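Local structure of agmatine N-acetyltransferase (Drosophila melanogaster, 7CIW) at residues P135-G139 against R140-G144; K3-A6 against D7-V11; V64-E68 against G69-A73. The protein transfers the acetyl group of acetyl-CoA to agmatine, and probably also acylates arylalkylamines such as dopamine and serotonin with long-chain acyl groups from CoA. The protein carries 1 engineered substitution. One frame throughout, in Å; residues are numbered along the deposited sequence.

Contact 1. Residues P135-G139 against R140-G144. With COA (coenzyme A), chain B.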
loop_
_atom_site.group_PDB
_atom_site.type_symbol
_atom_site.label_atom_id
_atom_site.label_comp_id
_atom_site.label_asym_id
_atom_site.label_seq_id
_atom_site.Cartn_x
_atom_site.Cartn_y
_atom_site.Cartn_z
ATOM N N PRO A 135 -12.798 -1.101 -10.649
ATOM C CA PRO A 135 -13.019 -0.004 -11.605
ATOM C C PRO A 135 -14.467 0.432 -11.702
ATOM O O PRO A 135 -14.738 1.621 -11.906
ATOM C CB PRO A 135 -12.514 -0.600 -12.925
ATOM C CG PRO A 135 -11.506 -1.616 -12.505
ATOM C CD PRO A 135 -12.049 -2.215 -11.248
ATOM N N GLN A 136 -15.416 -0.490 -11.523
ATOM C CA GLN A 136 -16.825 -0.131 -11.594
ATOM C C GLN A 136 -17.282 0.713 -10.413
ATOM O O GLN A 136 -18.363 1.305 -10.474
ATOM C CB GLN A 136 -17.674 -1.397 -11.675
ATOM C CG GLN A 136 -17.636 -2.057 -13.032
ATOM C CD GLN A 136 -18.684 -3.134 -13.179
ATOM O OE1 GLN A 136 -18.822 -4.008 -12.316
ATOM N NE2 GLN A 136 -19.431 -3.085 -14.277
ATOM N N LEU A 137 -16.502 0.772 -9.336
ATOM C CA LEU A 137 -16.859 1.561 -8.163
ATOM C C LEU A 137 -15.916 2.739 -7.949
ATOM O O LEU A 137 -15.967 3.372 -6.892
ATOM C CB LEU A 137 -16.880 0.674 -6.916
ATOM C CG LEU A 137 -18.065 -0.249 -6.588
ATOM C CD1 LEU A 137 -19.347 0.552 -6.419
ATOM C CD2 LEU A 137 -18.244 -1.344 -7.630
ATOM N N ARG A 138 -15.045 3.039 -8.909
ATOM C CA ARG A 138 -14.100 4.131 -8.725
ATOM C C ARG A 138 -14.794 5.477 -8.881
ATOM O O ARG A 138 -15.783 5.612 -9.603
ATOM C CB ARG A 138 -12.929 4.008 -9.704
ATOM C CG ARG A 138 -11.980 2.869 -9.329
ATOM C CD ARG A 138 -10.814 2.706 -10.276
ATOM N NE ARG A 138 -10.099 1.463 -9.984
ATOM C CZ ARG A 138 -9.254 0.866 -10.818
ATOM N NH1 ARG A 138 -8.990 1.406 -12.005
ATOM N NH2 ARG A 138 -8.670 -0.272 -10.459
ATOM N N GLY A 139 -14.276 6.475 -8.172
ATOM C CA GLY A 139 -14.888 7.789 -8.174
ATOM C C GLY A 139 -16.012 7.961 -7.180
ATOM O O GLY A 139 -16.746 8.957 -7.258
ATOM N N ARG A 140 -16.172 7.022 -6.249
ATOM C CA ARG A 140 -17.201 7.086 -5.220
ATOM C C ARG A 140 -16.587 7.178 -3.827
ATOM O O ARG A 140 -17.247 6.840 -2.840
ATOM C CB ARG A 140 -18.139 5.879 -5.304
ATOM C CG ARG A 140 -18.524 5.439 -6.715
ATOM C CD ARG A 140 -19.075 6.587 -7.544
ATOM N NE ARG A 140 -20.534 6.577 -7.625
ATOM C CZ ARG A 140 -21.256 7.581 -8.111
ATOM N NH1 ARG A 140 -20.652 8.674 -8.559
ATOM N NH2 ARG A 140 -22.579 7.493 -8.150
ATOM N N ASN A 141 -15.323 7.602 -3.746
ATOM C CA ASN A 141 -14.594 7.786 -2.486
ATOM C C ASN A 141 -14.535 6.504 -1.647
ATOM O O ASN A 141 -14.454 6.554 -0.419
ATOM C CB ASN A 141 -15.180 8.942 -1.666
ATOM C CG ASN A 141 -14.260 9.386 -0.541
ATOM O OD1 ASN A 141 -13.106 9.755 -0.769
ATOM N ND2 ASN A 141 -14.766 9.333 0.685
ATOM N N LEU A 142 -14.564 5.332 -2.280
ATOM C CA LEU A 142 -14.317 4.114 -1.509
ATOM C C LEU A 142 -12.873 4.059 -1.023
ATOM O O LEU A 142 -12.597 3.582 0.087
ATOM C CB LEU A 142 -14.639 2.876 -2.342
ATOM C CG LEU A 142 -16.108 2.617 -2.669
ATOM C CD1 LEU A 142 -16.270 1.192 -3.170
ATOM C CD2 LEU A 142 -16.971 2.874 -1.453
ATOM N N GLY A 143 -11.934 4.530 -1.837
ATOM C CA GLY A 143 -10.555 4.583 -1.377
ATOM C C GLY A 143 -10.417 5.444 -0.138
ATOM O O GLY A 143 -9.804 5.042 0.852
ATOM N N GLY A 144 -11.023 6.631 -0.165
ATOM C CA GLY A 144 -10.941 7.510 0.990
ATOM C C GLY A 144 -11.609 6.922 2.217
ATOM O O GLY A 144 -11.113 7.074 3.336
HETATM N N1A COA B . -7.801 5.594 -13.496
HETATM C C2A COA B . -8.445 6.671 -14.023
HETATM N N3A COA B . -9.163 7.519 -13.214
HETATM C C4A COA B . -9.239 7.292 -11.892
HETATM C C5A COA B . -8.608 6.226 -11.378
HETATM C C6A COA B . -7.883 5.382 -12.195
HETATM N N6A COA B . -7.041 4.120 -12.095
HETATM N N7A COA B . -8.814 6.187 -10.037
HETATM C C8A COA B . -9.584 7.233 -9.707
HETATM N N9A COA B . -9.834 7.909 -10.839
HETATM C C1B COA B . -10.568 8.992 -11.141
HETATM C C2B COA B . -12.025 8.666 -10.729
HETATM O O2B COA B . -12.743 7.899 -11.774
HETATM C C3B COA B . -12.584 9.853 -10.420
HETATM O O3B COA B . -12.895 10.695 -11.563
HETATM P P3B COA B . -14.381 10.723 -12.311
HETATM O O7A COA B . -15.480 10.422 -11.310
HETATM O O8A COA B . -14.577 12.070 -13.015
HETATM O O9A COA B . -14.320 9.620 -13.358
HETATM C C4B COA B . -11.369 10.675 -9.700
HETATM O O4B COA B . -10.233 10.181 -10.175
HETATM C C5B COA B . -11.446 10.592 -8.195
HETATM O O5B COA B . -11.754 9.247 -7.852
HETATM P P1A COA B . -11.425 8.654 -6.319
HETATM O O1A COA B . -10.472 9.545 -5.517
HETATM O O2A COA B . -12.738 8.386 -5.599
HETATM O O3A COA B . -10.629 7.251 -6.610
HETATM P P2A COA B . -10.947 5.777 -5.959
HETATM O O4A COA B . -12.256 5.255 -6.470
HETATM O O5A COA B . -10.873 5.861 -4.451
HETATM O O6A COA B . -9.707 4.903 -6.598
HETATM C CBP COA B . -7.564 4.045 -6.421
HETATM C CCP COA B . -8.403 5.291 -6.314
HETATM C CDP COA B . -7.933 3.122 -5.210
HETATM C CEP COA B . -6.072 4.408 -6.362
HETATM C CAP COA B . -7.857 3.390 -7.769
HETATM O OAP COA B . -7.367 4.224 -8.790
HETATM C C9P COA B . -7.211 2.002 -7.947
HETATM O O9P COA B . -7.650 1.015 -7.441
HETATM N N8P COA B . -6.045 1.902 -8.801
HETATM C C7P COA B . -5.396 0.608 -9.083
HETATM C C6P COA B . -4.464 0.064 -7.916
HETATM C C5P COA B . -3.565 1.207 -7.516
HETATM O O5P COA B . -2.875 1.789 -8.312
HETATM N N4P COA B . -3.585 1.561 -6.067
HETATM C C3P COA B . -2.833 2.660 -5.484
HETATM C C2P COA B . -1.320 2.443 -5.520
HETATM S S1P COA B . -0.748 3.851 -4.519
HETATM O O HOH W 1 -14.543 4.805 -5.135
#
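Leu137 to Gly143 build the pyrophosphate-binding loop of the GNAT fold, between strand 125-133 and helix 142-156, and Arg138-Gly143 follow the family's Q/R-x-x-G-x-G/A signature except that Asn141 stands at the first glycine. The loop turns through a type II beta turn, Leu137 to Arg140. Gly139 N donates to COA O4A at 2.9 Å, Asn141 N to COA O2A at 3.3 Å, and Gly143 N makes a weak bond to COA O5A. Water 1 sits in the curl: it donates to Leu137 O (2.7 Å) and to COA O4A, and accepts from Arg140 N and from Leu142 N (2.9 Å). Turned from the cofactor, Leu137 CB rests on Leu142 CD1 at 3.8 Å. With its chain extended from CG to NE, Arg138 lays its guanidinium between Pro135 CG, over the centre of one face, and COA C9P, 3.3 Å above the other and displaced toward the rim; Glu33 takes its charge in a salt bridge. A CB on Gly143 would strike COA O5A. Backbone N-H groups, not side-chain charges of the loop, thus grip the pyrophosphate, and the start of helix 142-156 probably adds to the positive field around it.

Contact 2. Residues K3-A6 against D7-V11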
loop_
_atom_site.group_PDB
_atom_site.type_symbol
_atom_site.label_atom_id
_atom_site.label_comp_id
_atom_site.label_asym_id
_atom_site.label_seq_id
_atom_site.Cartn_x
_atom_site.Cartn_y
_atom_site.Cartn_z
ATOM N N LYS A 3 -18.999 -1.680 9.266
ATOM C CA LYS A 3 -19.262 -0.249 9.132
ATOM C C LYS A 3 -20.035 -0.005 7.847
ATOM O O LYS A 3 -19.452 -0.105 6.751
ATOM C CB LYS A 3 -17.953 0.543 9.143
ATOM C CG LYS A 3 -18.096 1.996 8.713
ATOM C CD LYS A 3 -16.793 2.541 8.148
ATOM C CE LYS A 3 -15.677 2.484 9.170
ATOM N NZ LYS A 3 -14.633 3.505 8.881
ATOM N N PRO A 4 -21.333 0.289 7.910
ATOM C CA PRO A 4 -22.079 0.572 6.681
ATOM C C PRO A 4 -21.602 1.880 6.068
ATOM O O PRO A 4 -21.366 2.863 6.774
ATOM C CB PRO A 4 -23.537 0.667 7.156
ATOM C CG PRO A 4 -23.555 0.013 8.511
ATOM C CD PRO A 4 -22.206 0.268 9.098
ATOM N N ILE A 5 -21.417 1.872 4.755
ATOM C CA ILE A 5 -21.185 3.120 4.042
ATOM C C ILE A 5 -22.215 3.209 2.926
ATOM O O ILE A 5 -23.171 2.423 2.892
ATOM C CB ILE A 5 -19.743 3.227 3.506
ATOM C CG1 ILE A 5 -19.438 2.132 2.483
ATOM C CG2 ILE A 5 -18.727 3.154 4.642
ATOM C CD1 ILE A 5 -17.998 2.188 1.985
ATOM N N ALA A 6 -22.044 4.197 2.046
ATOM C CA ALA A 6 -22.757 4.358 0.782
ATOM C C ALA A 6 -24.137 3.715 0.722
ATOM O O ALA A 6 -24.982 3.929 1.600
ATOM C CB ALA A 6 -21.900 3.798 -0.356
ATOM N N ASP A 7 -24.361 2.915 -0.319
ATOM C CA ASP A 7 -25.658 2.307 -0.584
ATOM C C ASP A 7 -25.750 0.918 0.036
ATOM O O ASP A 7 -26.204 0.768 1.177
ATOM C CB ASP A 7 -25.892 2.244 -2.093
ATOM C CG ASP A 7 -24.681 1.724 -2.847
ATOM O OD1 ASP A 7 -24.472 0.491 -2.830
ATOM O OD2 ASP A 7 -23.940 2.537 -3.441
ATOM N N ASP A 8 -25.345 -0.104 -0.722
ATOM C CA ASP A 8 -25.224 -1.473 -0.238
ATOM C C ASP A 8 -23.768 -1.854 0.015
ATOM O O ASP A 8 -23.400 -3.024 -0.096
ATOM C CB ASP A 8 -25.874 -2.447 -1.230
ATOM C CG ASP A 8 -25.925 -3.894 -0.714
ATOM O OD1 ASP A 8 -26.854 -4.219 0.055
ATOM O OD2 ASP A 8 -25.061 -4.719 -1.102
ATOM N N ILE A 9 -22.919 -0.894 0.361
ATOM C CA ILE A 9 -21.509 -1.181 0.590
ATOM C C ILE A 9 -21.233 -1.117 2.083
ATOM O O ILE A 9 -21.603 -0.146 2.752
ATOM C CB ILE A 9 -20.591 -0.230 -0.194
ATOM C CG1 ILE A 9 -20.860 -0.372 -1.691
ATOM C CG2 ILE A 9 -19.139 -0.570 0.092
ATOM C CD1 ILE A 9 -20.179 0.674 -2.523
ATOM N N VAL A 10 -20.594 -2.159 2.600
ATOM C CA VAL A 10 -20.249 -2.284 4.009
ATOM C C VAL A 10 -18.747 -2.486 4.090
ATOM O O VAL A 10 -18.181 -3.243 3.298
ATOM C CB VAL A 10 -20.968 -3.475 4.676
ATOM C CG1 VAL A 10 -20.743 -3.458 6.188
ATOM C CG2 VAL A 10 -22.440 -3.478 4.332
ATOM N N VAL A 11 -18.107 -1.827 5.047
ATOM C CA VAL A 11 -16.684 -2.035 5.295
ATOM C C VAL A 11 -16.529 -3.058 6.416
ATOM O O VAL A 11 -17.191 -2.965 7.459
ATOM C CB VAL A 11 -15.982 -0.710 5.636
ATOM C CG1 VAL A 11 -14.575 -0.960 6.152
ATOM C CG2 VAL A 11 -15.940 0.174 4.410
#
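Ile5 lays its CG1-CD1 arm across Ile9. Its CG1 stands between the backbone N and the carbonyl carbon (chi1 63°), a cramped setting that brings CG1 to 3.2 Å from Ile9 O and carries CD1 to 3.5 Å from Ile9 CG2. The same CD1 also meets Val11 CG2 at 3.8 Å, the two side chains crossing at a slant, so one methyl bridges two residues of 7-11. Ile9 offers its CG2 branch to this contact, while its other arm ends with CD1 near Ala6 CB. Strands 2-4 and 10-13 form a beta hairpin at one edge of the sheet. Lys3 and Val11 are its antiparallel hydrogen-bonded pair: Lys3 N donates to Val11 O at 2.9 Å, almost straight and in the carbonyl plane, and Val11 N returns the bond to Lys3 O at 2.8 Å, tilted 31° from the plane of the Lys3 carbonyl. Pro4 and Val10 make the next, non-hydrogen-bonded pair, with side chains on the face away from Lys3 and Val11; Val10 CG1 leans on Lys3 O. Beyond them Ile5 N donates to Ile9 O at 2.8 Å. With an alanine in place of Ile5, Ile9 CG2 and Val11 CG2 would probably lose the methyl that joins them, and a gap would open beneath Leu142 of helix 142-156. The Lys3 side chain runs beside Val11, pointing the same way, and Lys3 CD passes 4.2 Å from Val11 CB; a bend at chi3 (-60°) then turns the amine off the hairpin, where Lys3 NZ is hydrogen-bonded to Thr149 OG1. Val11 itself packs on Leu146 of that helix, and along its other edge strand 10-13 is joined to strand 62-67.

Contact 3. Residues V64-E68 against G69-A73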
loop_
_atom_site.group_PDB
_atom_site.type_symbol
_atom_site.label_atom_id
_atom_site.label_comp_id
_atom_site.label_asym_id
_atom_site.label_seq_id
_atom_site.Cartn_x
_atom_site.Cartn_y
_atom_site.Cartn_z
ATOM N N VAL A 64 -11.985 -4.490 3.885
ATOM C CA VAL A 64 -12.600 -4.591 2.570
ATOM C C VAL A 64 -13.959 -3.913 2.575
ATOM O O VAL A 64 -14.642 -3.841 3.601
ATOM C CB VAL A 64 -12.741 -6.057 2.107
ATOM C CG1 VAL A 64 -11.366 -6.654 1.836
ATOM C CG2 VAL A 64 -13.513 -6.892 3.131
ATOM N N ALA A 65 -14.355 -3.424 1.406
ATOM C CA ALA A 65 -15.723 -2.989 1.160
ATOM C C ALA A 65 -16.463 -4.097 0.421
ATOM O O ALA A 65 -15.959 -4.629 -0.575
ATOM C CB ALA A 65 -15.748 -1.693 0.345
ATOM N N LEU A 66 -17.640 -4.454 0.933
ATOM C CA LEU A 66 -18.444 -5.567 0.452
ATOM C C LEU A 66 -19.729 -5.047 -0.167
ATOM O O LEU A 66 -20.354 -4.129 0.368
ATOM C CB LEU A 66 -18.823 -6.518 1.592
ATOM C CG LEU A 66 -17.772 -7.354 2.294
ATOM C CD1 LEU A 66 -18.434 -8.182 3.404
ATOM C CD2 LEU A 66 -17.093 -8.246 1.280
ATOM N N HIS A 67 -20.125 -5.663 -1.275
ATOM C CA HIS A 67 -21.403 -5.400 -1.928
ATOM C C HIS A 67 -21.933 -6.750 -2.393
ATOM O O HIS A 67 -21.331 -7.380 -3.264
ATOM C CB HIS A 67 -21.235 -4.424 -3.094
ATOM C CG HIS A 67 -22.447 -4.307 -3.962
ATOM N ND1 HIS A 67 -23.574 -3.614 -3.574
ATOM C CD2 HIS A 67 -22.714 -4.804 -5.193
ATOM C CE1 HIS A 67 -24.484 -3.688 -4.530
ATOM N NE2 HIS A 67 -23.987 -4.405 -5.523
ATOM N N GLU A 68 -23.029 -7.213 -1.783
ATOM C CA GLU A 68 -23.608 -8.529 -2.077
ATOM C C GLU A 68 -22.606 -9.656 -1.836
ATOM O O GLU A 68 -22.547 -10.631 -2.587
ATOM C CB GLU A 68 -24.148 -8.594 -3.507
ATOM C CG GLU A 68 -25.124 -7.488 -3.858
ATOM C CD GLU A 68 -26.006 -7.854 -5.037
ATOM O OE1 GLU A 68 -26.991 -7.131 -5.296
ATOM O OE2 GLU A 68 -25.714 -8.869 -5.705
ATOM N N GLY A 69 -21.813 -9.529 -0.778
ATOM C CA GLY A 69 -20.810 -10.516 -0.458
ATOM C C GLY A 69 -19.546 -10.447 -1.285
ATOM O O GLY A 69 -18.607 -11.201 -1.008
ATOM N N ARG A 70 -19.481 -9.562 -2.271
ATOM C CA ARG A 70 -18.336 -9.447 -3.165
ATOM C C ARG A 70 -17.458 -8.288 -2.713
ATOM O O ARG A 70 -17.963 -7.198 -2.416
ATOM C CB ARG A 70 -18.812 -9.235 -4.604
ATOM C CG ARG A 70 -17.735 -8.918 -5.614
ATOM C CD ARG A 70 -18.289 -9.016 -7.038
ATOM N NE ARG A 70 -17.993 -7.831 -7.844
ATOM C CZ ARG A 70 -17.680 -7.867 -9.138
ATOM N NH1 ARG A 70 -17.620 -9.030 -9.774
ATOM N NH2 ARG A 70 -17.423 -6.742 -9.797
ATOM N N ILE A 71 -16.152 -8.517 -2.663
ATOM C CA ILE A 71 -15.223 -7.438 -2.331
ATOM C C ILE A 71 -15.100 -6.504 -3.527
ATOM O O ILE A 71 -14.811 -6.944 -4.645
ATOM C CB ILE A 71 -13.852 -7.999 -1.921
ATOM C CG1 ILE A 71 -13.980 -8.828 -0.646
ATOM C CG2 ILE A 71 -12.838 -6.855 -1.749
ATOM C CD1 ILE A 71 -12.759 -9.697 -0.364
ATOM N N VAL A 72 -15.332 -5.213 -3.292
ATOM C CA VAL A 72 -15.214 -4.199 -4.332
ATOM C C VAL A 72 -14.110 -3.195 -4.040
ATOM O O VAL A 72 -13.813 -2.352 -4.900
ATOM C CB VAL A 72 -16.560 -3.471 -4.566
ATOM C CG1 VAL A 72 -17.571 -4.447 -5.151
ATOM C CG2 VAL A 72 -17.102 -2.879 -3.271
ATOM N N ALA A 73 -13.484 -3.264 -2.870
ATOM C CA ALA A 73 -12.357 -2.401 -2.548
ATOM C C ALA A 73 -11.627 -3.017 -1.362
ATOM O O ALA A 73 -12.219 -3.756 -0.575
ATOM C CB ALA A 73 -12.809 -0.969 -2.232
#
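The imidazole of His67, which faces Arg70 across a tight turn, has Glu68 CG over one face, 3.7 Å above the ring plane and displaced toward the rim, while the Asp8 side chain touches the ring from the preceding hairpin. The Arg70 side chain bends at chi3, and its NH2 forms a salt bridge with Asp134. His67 and Arg70 are the end residues of the type I' turn that closes the beta hairpin of strands 62-67 and 70-80. His67 N donates to Arg70 O at 2.9 Å; the return bond, Arg70 N to His67 O, comes from well above the carbonyl plane, 63° out of it. On the side bearing Leu66 and Ile71, Leu66 CD2 rests on Ile71 CG1 at 3.7 Å, and Ile71 CG2 reaches Val64 CG1 at 3.9 Å; Phe25 of helix 19-30 also packs on Ile71. On the other side Ala65 CB meets both Val72 CG2 and Ala73 CB. Ala65 stands opposite Val72 and Ala73 in a beta bulge, with Val72 near the helical region (psi -6°): Val72 N bonds Ala65 O at 2.8 Å and Ala65 N bonds Ala73 O, leaving Ala73 N buried with no partner.

The centre of contact 2 lies about 9 Å from that of contact 3, and contact 1 is about 12 Å from each. The two hairpins join edge to edge in one sheet, since strands 10-13 and 62-67 are neighbours: Leu66 N is 2.7 Å from Val10 O, a probable hydrogen bond, and Ile9 CG2 packs on Ala65 CB at 3.6 Å. Contact 1 lies against both through its leucines. Leu142 CD2 meets Ile5 CD1 at 3.7 Å, and Leu137 CD2 meets Val72 CG1 at 4.0 Å. The loop gripping coenzyme A therefore backs onto both hairpins, with the side chains of Ile9 and Ala73 about 10 and 7 Å from the cofactor.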